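Local coordinates for tyrosine--tRNA ligase (Archaeoglobus fulgidus, PDB 2CYB), which probably joins tyrosine to tRNA(Tyr) in two steps, first activating the amino acid with ATP as Tyr-AMP and then passing it to the acceptor end of the tRNA, at residues Glu288-Ser292 and Gly293-Pro297; Thr4-Leu7 and Arg8-Thr11. All coordinates share one frame; numbering follows the deposited sequence.

How the contacts relate
Contact 2 comes first along the chain, inside helix 3-11, where residues 4-7 and 8-11 are successive turns; it closes no loop beyond the helical turn itself. The helix it belongs to packs, through Leu7, Leu9 and Ile10, on helices 20-28 and 47-61. The chain then builds the six-stranded mixed sheet and its helices. Much later, contact 1 finishes helix 283-292 and turns the chain through residues 293-296 into helix 297-319, so it joins two consecutive helices. The two contacts lie in series, neither nesting nor crossing. The centres of contacts 1 and 2 are about 28 Å apart, and the nearest atoms of contacts 1 and 2 about 15 Å.

Contact 1: residues Glu288-Ser292 and Gly293-Pro297; sequences EDFKS and GQLHP
With CG anti to the backbone N (chi1 -167°), the ring of Phe290 swings forward to Pro297, while Ser292 OG, set between its backbone N and carbonyl carbon, turns back to the carbonyl of Asp289. That carbonyl gathers the turn. Ser292 OG donates to Asp289 O over 3.1 Å, and Leu295 N donates to the same oxygen over 2.9 Å with a fairly straight N-H (155°). The two donors come from opposite faces of the carbonyl plane, well above it and not along a lone pair. Gln294 N and Gly293 N add weak bonds to Asp289 O as the chain wraps round it, and Gly293 N makes another weak one to Phe290 O.

The Asp289 carboxylate lies beside the aliphatic part of Gln294, OD1 standing 3.7 Å from Gln294 CB; its plane is turned 80° from that of the amide. Asp289 OD2 is hydrogen-bonded elsewhere, to Tyr280.

At the Phe290 ring the packing is mixed. Pro297 CG lies 3.7 Å from Phe290 CZ, the two side chains crossing at about a right angle, and Cys241 borders both. A water sits over the ring centre and donates to both Phe290 O and Leu295 O, bridging the helix end to the loop that follows.

Gly293, first to leave helical angles, has positive phi; a CB there would jam against Ser292 O. The whole is a Schellman-like C-cap with weak 6→1 (Gln294 N to Asp289 O) and 5→2 (Gly293 N to Phe290 O) bonds, followed by the N-cap of helix 297-319, where His296 ND1 accepts from Leu298 N.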
ATOM      1  N   GLU A 288       6.983  34.916  33.090  1.00 36.55           N
ATOM      2  CA  GLU A 288       7.718  36.129  33.423  1.00 46.53           C
ATOM      3  C   GLU A 288       8.383  35.995  34.791  1.00 43.96           C
ATOM      4  O   GLU A 288       9.555  36.333  34.955  1.00 43.24           O
ATOM      5  CB  GLU A 288       6.771  37.332  33.419  1.00 54.88           C
ATOM      6  CG  GLU A 288       7.251  38.506  32.569  1.00 72.55           C
ATOM      7  CD  GLU A 288       7.223  38.210  31.075  1.00 80.67           C
ATOM      8  OE1 GLU A 288       7.913  37.267  30.634  1.00 84.71           O
ATOM      9  OE2 GLU A 288       6.507  38.927  30.339  1.00 80.10           O
ATOM     10  N   ASP A 289       7.632  35.503  35.772  1.00 38.53           N
ATOM     11  CA  ASP A 289       8.168  35.323  37.119  1.00 39.22           C
ATOM     12  C   ASP A 289       9.203  34.210  37.173  1.00 42.71           C
ATOM     13  O   ASP A 289      10.131  34.252  37.984  1.00 38.71           O
ATOM     14  CB  ASP A 289       7.037  35.031  38.110  1.00 34.89           C
ATOM     15  CG  ASP A 289       6.562  36.281  38.831  1.00 42.65           C
ATOM     16  OD1 ASP A 289       7.052  37.380  38.501  1.00 45.92           O
ATOM     17  OD2 ASP A 289       5.702  36.167  39.727  1.00 38.51           O
ATOM     18  N   PHE A 290       9.041  33.214  36.307  1.00 37.71           N
ATOM     19  CA  PHE A 290       9.975  32.100  36.256  1.00 37.40           C
ATOM     20  C   PHE A 290      11.280  32.588  35.638  1.00 38.68           C
ATOM     21  O   PHE A 290      12.371  32.264  36.100  1.00 36.49           O
ATOM     22  CB  PHE A 290       9.404  30.966  35.402  1.00 35.93           C
ATOM     23  CG  PHE A 290      10.146  29.669  35.552  1.00 39.71           C
ATOM     24  CD1 PHE A 290       9.913  28.845  36.648  1.00 42.00           C
ATOM     25  CD2 PHE A 290      11.104  29.290  34.622  1.00 38.31           C
ATOM     26  CE1 PHE A 290      10.625  27.665  36.819  1.00 38.31           C
ATOM     27  CE2 PHE A 290      11.826  28.108  34.784  1.00 42.38           C
ATOM     28  CZ  PHE A 290      11.583  27.294  35.887  1.00 43.04           C
ATOM     29  N   LYS A 291      11.148  33.381  34.585  1.00 39.04           N
ATOM     30  CA  LYS A 291      12.292  33.917  33.878  1.00 45.08           C
ATOM     31  C   LYS A 291      13.095  34.868  34.769  1.00 48.25           C
ATOM     32  O   LYS A 291      14.323  34.897  34.705  1.00 49.62           O
ATOM     33  CB  LYS A 291      11.801  34.644  32.625  1.00 52.14           C
ATOM     34  CG  LYS A 291      12.808  34.736  31.498  1.00 62.62           C
ATOM     35  CD  LYS A 291      12.152  35.299  30.240  1.00 67.25           C
ATOM     36  CE  LYS A 291      13.121  35.324  29.063  1.00 76.97           C
ATOM     37  NZ  LYS A 291      12.484  35.845  27.815  1.00 75.52           N
ATOM     38  N   SER A 292      12.398  35.629  35.606  1.00 43.16           N
ATOM     39  CA  SER A 292      13.044  36.596  36.495  1.00 49.55           C
ATOM     40  C   SER A 292      13.599  35.987  37.781  1.00 50.27           C
ATOM     41  O   SER A 292      14.374  36.625  38.495  1.00 56.07           O
ATOM     42  CB  SER A 292      12.061  37.707  36.869  1.00 40.17           C
ATOM     43  OG  SER A 292      11.072  37.233  37.770  1.00 46.18           O
ATOM     44  N   GLY A 293      13.197  34.761  38.086  1.00 46.34           N
ATOM     45  CA  GLY A 293      13.684  34.128  39.296  1.00 44.39           C
ATOM     46  C   GLY A 293      12.764  34.348  40.481  1.00 36.56           C
ATOM     47  O   GLY A 293      13.085  33.945  41.595  1.00 38.66           O
ATOM     48  N   GLN A 294      11.624  34.993  40.251  1.00 36.49           N
ATOM     49  CA  GLN A 294      10.660  35.227  41.321  1.00 33.15           C
ATOM     50  C   GLN A 294       9.922  33.934  41.654  1.00 41.14           C
ATOM     51  O   GLN A 294       9.474  33.733  42.786  1.00 43.73           O
ATOM     52  CB  GLN A 294       9.655  36.306  40.921  1.00 37.74           C
ATOM     53  CG  GLN A 294      10.202  37.721  40.992  1.00 47.63           C
ATOM     54  CD  GLN A 294      10.775  38.050  42.359  1.00 52.64           C
ATOM     55  OE1 GLN A 294      11.971  37.883  42.603  1.00 58.84           O
ATOM     56  NE2 GLN A 294       9.917  38.504  43.263  1.00 50.33           N
ATOM     57  N   LEU A 295       9.781  33.067  40.656  1.00 35.25           N
ATOM     58  CA  LEU A 295       9.116  31.784  40.853  1.00 36.09           C
ATOM     59  C   LEU A 295      10.181  30.712  40.675  1.00 35.54           C
ATOM     60  O   LEU A 295      10.803  30.602  39.618  1.00 34.28           O
ATOM     61  CB  LEU A 295       7.992  31.586  39.831  1.00 36.17           C
ATOM     62  CG  LEU A 295       7.275  30.233  39.863  1.00 32.70           C
ATOM     63  CD1 LEU A 295       6.621  30.006  41.216  1.00 34.38           C
ATOM     64  CD2 LEU A 295       6.234  30.200  38.757  1.00 33.81           C
ATOM     65  N   HIS A 296      10.390  29.924  41.720  1.00 33.63           N
ATOM     66  CA  HIS A 296      11.407  28.884  41.700  1.00 31.76           C
ATOM     67  C   HIS A 296      10.836  27.537  41.272  1.00 27.87           C
ATOM     68  O   HIS A 296       9.692  27.208  41.589  1.00 34.57           O
ATOM     69  CB  HIS A 296      12.033  28.765  43.099  1.00 30.52           C
ATOM     70  CG  HIS A 296      13.242  27.889  43.151  1.00 32.91           C
ATOM     71  ND1 HIS A 296      13.183  26.522  42.975  1.00 36.12           N
ATOM     72  CD2 HIS A 296      14.552  28.189  43.324  1.00 35.97           C
ATOM     73  CE1 HIS A 296      14.402  26.020  43.033  1.00 35.07           C
ATOM     74  NE2 HIS A 296      15.252  27.011  43.244  1.00 37.42           N
ATOM     75  N   PRO A 297      11.631  26.746  40.534  1.00 34.29           N
ATOM     76  CA  PRO A 297      11.249  25.423  40.043  1.00 32.89           C
ATOM     77  C   PRO A 297      10.605  24.527  41.102  1.00 34.88           C
ATOM     78  O   PRO A 297       9.616  23.848  40.831  1.00 36.45           O
ATOM     79  CB  PRO A 297      12.574  24.862  39.548  1.00 34.68           C
ATOM     80  CG  PRO A 297      13.215  26.053  38.967  1.00 36.71           C
ATOM     81  CD  PRO A 297      12.959  27.120  40.013  1.00 33.05           C
TER
HETATM   82  O   HOH W   1      13.013  30.492  38.028  1.00 39.31           O

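Contact 2: residues Thr4-Leu7 and Arg8-Thr11; sequences TEKL and RLIT
Thr11 reaches back one turn to Leu7, and its side chain can be followed outward from CB, which lies 3.5 Å from Leu7 O. There it forks. The methyl CG2 rests 3.4 Å from Leu7 O, whereas OG1, set between the backbone N and the carbonyl carbon (chi1 58°), donates to Leu7 O at 2.8 Å. Thr11 N bonds to that oxygen as well, over 3.0 Å, and the two donors arrive from opposite faces of the carbonyl plane, so one acceptor is gripped twice by one residue. A valine in place of Thr11 would probably cost Leu7 O its hydroxyl donor, leaving the backbone N-H to hold that carbonyl without it.

One residue earlier, Ile10 N donates to Lys6 O at 2.8 Å. Ile10 CG1, anti to its own carbonyl carbon (chi1 -69°), folds back along the turn and passes 3.0 Å from Lys6 O. Leu9 N makes the same i to i+4 bond to Glu5 O.

Leu7 packs against Leu23, Arg24 and Ile27 of helix 20-28; Ile10 meets Ile27 too, but also Leu59 of helix 47-61, where Leu9 touches Asp58 and Glu61. Helix 3-11 is thus seated against both helices, just ahead of strand 16-18.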
ATOM      1  N   THR A   4     -13.175  37.181  16.270  1.00 60.97           N
ATOM      2  CA  THR A   4     -11.885  37.501  16.861  1.00 57.32           C
ATOM      3  C   THR A   4     -11.560  36.667  18.096  1.00 51.68           C
ATOM      4  O   THR A   4     -10.440  36.187  18.243  1.00 51.27           O
ATOM      5  CB  THR A   4     -11.819  38.988  17.239  1.00 59.60           C
ATOM      6  OG1 THR A   4     -13.005  39.348  17.959  1.00 69.04           O
ATOM      7  CG2 THR A   4     -11.703  39.850  15.992  1.00 52.06           C
ATOM      8  N   GLU A   5     -12.537  36.483  18.978  1.00 50.13           N
ATOM      9  CA  GLU A   5     -12.306  35.716  20.193  1.00 52.69           C
ATOM     10  C   GLU A   5     -12.255  34.207  19.961  1.00 55.22           C
ATOM     11  O   GLU A   5     -11.565  33.484  20.683  1.00 48.95           O
ATOM     12  CB  GLU A   5     -13.368  36.055  21.239  1.00 56.54           C
ATOM     13  CG  GLU A   5     -14.787  35.748  20.823  1.00 67.86           C
ATOM     14  CD  GLU A   5     -15.803  36.536  21.629  1.00 74.12           C
ATOM     15  OE1 GLU A   5     -15.739  36.494  22.876  1.00 77.11           O
ATOM     16  OE2 GLU A   5     -16.664  37.198  21.014  1.00 73.20           O
ATOM     17  N   LYS A   6     -12.977  33.721  18.959  1.00 50.16           N
ATOM     18  CA  LYS A   6     -12.943  32.292  18.688  1.00 52.69           C
ATOM     19  C   LYS A   6     -11.643  31.950  17.987  1.00 47.51           C
ATOM     20  O   LYS A   6     -11.084  30.872  18.177  1.00 47.20           O
ATOM     21  CB  LYS A   6     -14.156  31.875  17.853  1.00 55.94           C
ATOM     22  CG  LYS A   6     -15.448  32.007  18.638  1.00 62.65           C
ATOM     23  CD  LYS A   6     -15.270  31.411  20.035  1.00 59.93           C
ATOM     24  CE  LYS A   6     -16.328  31.873  21.013  1.00 57.66           C
ATOM     25  NZ  LYS A   6     -16.032  31.340  22.370  1.00 54.16           N
ATOM     26  N   LEU A   7     -11.150  32.895  17.198  1.00 44.09           N
ATOM     27  CA  LEU A   7      -9.903  32.715  16.480  1.00 45.33           C
ATOM     28  C   LEU A   7      -8.767  32.651  17.507  1.00 46.46           C
ATOM     29  O   LEU A   7      -7.839  31.855  17.373  1.00 43.92           O
ATOM     30  CB  LEU A   7      -9.705  33.887  15.517  1.00 48.22           C
ATOM     31  CG  LEU A   7      -9.078  33.644  14.142  1.00 55.76           C
ATOM     32  CD1 LEU A   7      -9.695  32.418  13.482  1.00 48.50           C
ATOM     33  CD2 LEU A   7      -9.294  34.880  13.273  1.00 47.40           C
ATOM     34  N   ARG A   8      -8.855  33.483  18.543  1.00 42.96           N
ATOM     35  CA  ARG A   8      -7.836  33.517  19.592  1.00 46.05           C
ATOM     36  C   ARG A   8      -7.804  32.190  20.345  1.00 41.49           C
ATOM     37  O   ARG A   8      -6.735  31.646  20.628  1.00 38.92           O
ATOM     38  CB  ARG A   8      -8.127  34.650  20.584  1.00 53.37           C
ATOM     39  CG  ARG A   8      -8.210  36.033  19.954  1.00 67.88           C
ATOM     40  CD  ARG A   8      -6.838  36.643  19.700  1.00 76.62           C
ATOM     41  NE  ARG A   8      -6.226  37.156  20.926  1.00 84.70           N
ATOM     42  CZ  ARG A   8      -6.724  38.153  21.654  1.00 88.04           C
ATOM     43  NH1 ARG A   8      -7.849  38.752  21.285  1.00 88.32           N
ATOM     44  NH2 ARG A   8      -6.096  38.553  22.752  1.00 86.11           N
ATOM     45  N   LEU A   9      -8.989  31.681  20.669  1.00 38.28           N
ATOM     46  CA  LEU A   9      -9.128  30.425  21.393  1.00 39.19           C
ATOM     47  C   LEU A   9      -8.668  29.235  20.548  1.00 42.53           C
ATOM     48  O   LEU A   9      -7.959  28.345  21.037  1.00 36.21           O
ATOM     49  CB  LEU A   9     -10.590  30.232  21.809  1.00 37.35           C
ATOM     50  CG  LEU A   9     -10.996  28.885  22.410  1.00 43.32           C
ATOM     51  CD1 LEU A   9     -10.171  28.590  23.657  1.00 45.17           C
ATOM     52  CD2 LEU A   9     -12.479  28.909  22.735  1.00 43.02           C
ATOM     53  N   ILE A  10      -9.070  29.229  19.282  1.00 39.23           N
ATOM     54  CA  ILE A  10      -8.707  28.147  18.372  1.00 36.31           C
ATOM     55  C   ILE A  10      -7.203  28.058  18.191  1.00 34.57           C
ATOM     56  O   ILE A  10      -6.630  26.971  18.203  1.00 42.41           O
ATOM     57  CB  ILE A  10      -9.352  28.332  16.970  1.00 33.72           C
ATOM     58  CG1 ILE A  10     -10.867  28.140  17.058  1.00 37.97           C
ATOM     59  CG2 ILE A  10      -8.763  27.323  15.987  1.00 36.64           C
ATOM     60  CD1 ILE A  10     -11.595  28.429  15.767  1.00 47.05           C
ATOM     61  N   THR A  11      -6.554  29.201  18.040  1.00 32.99           N
ATOM     62  CA  THR A  11      -5.119  29.189  17.818  1.00 33.88           C
ATOM     63  C   THR A  11      -4.275  29.177  19.078  1.00 30.73           C
ATOM     64  O   THR A  11      -3.049  29.114  18.994  1.00 37.38           O
ATOM     65  CB  THR A  11      -4.697  30.377  16.958  1.00 41.26           C
ATOM     66  OG1 THR A  11      -5.103  31.593  17.594  1.00 46.32           O
ATOM     67  CG2 THR A  11      -5.352  30.289  15.596  1.00 40.86           C
TER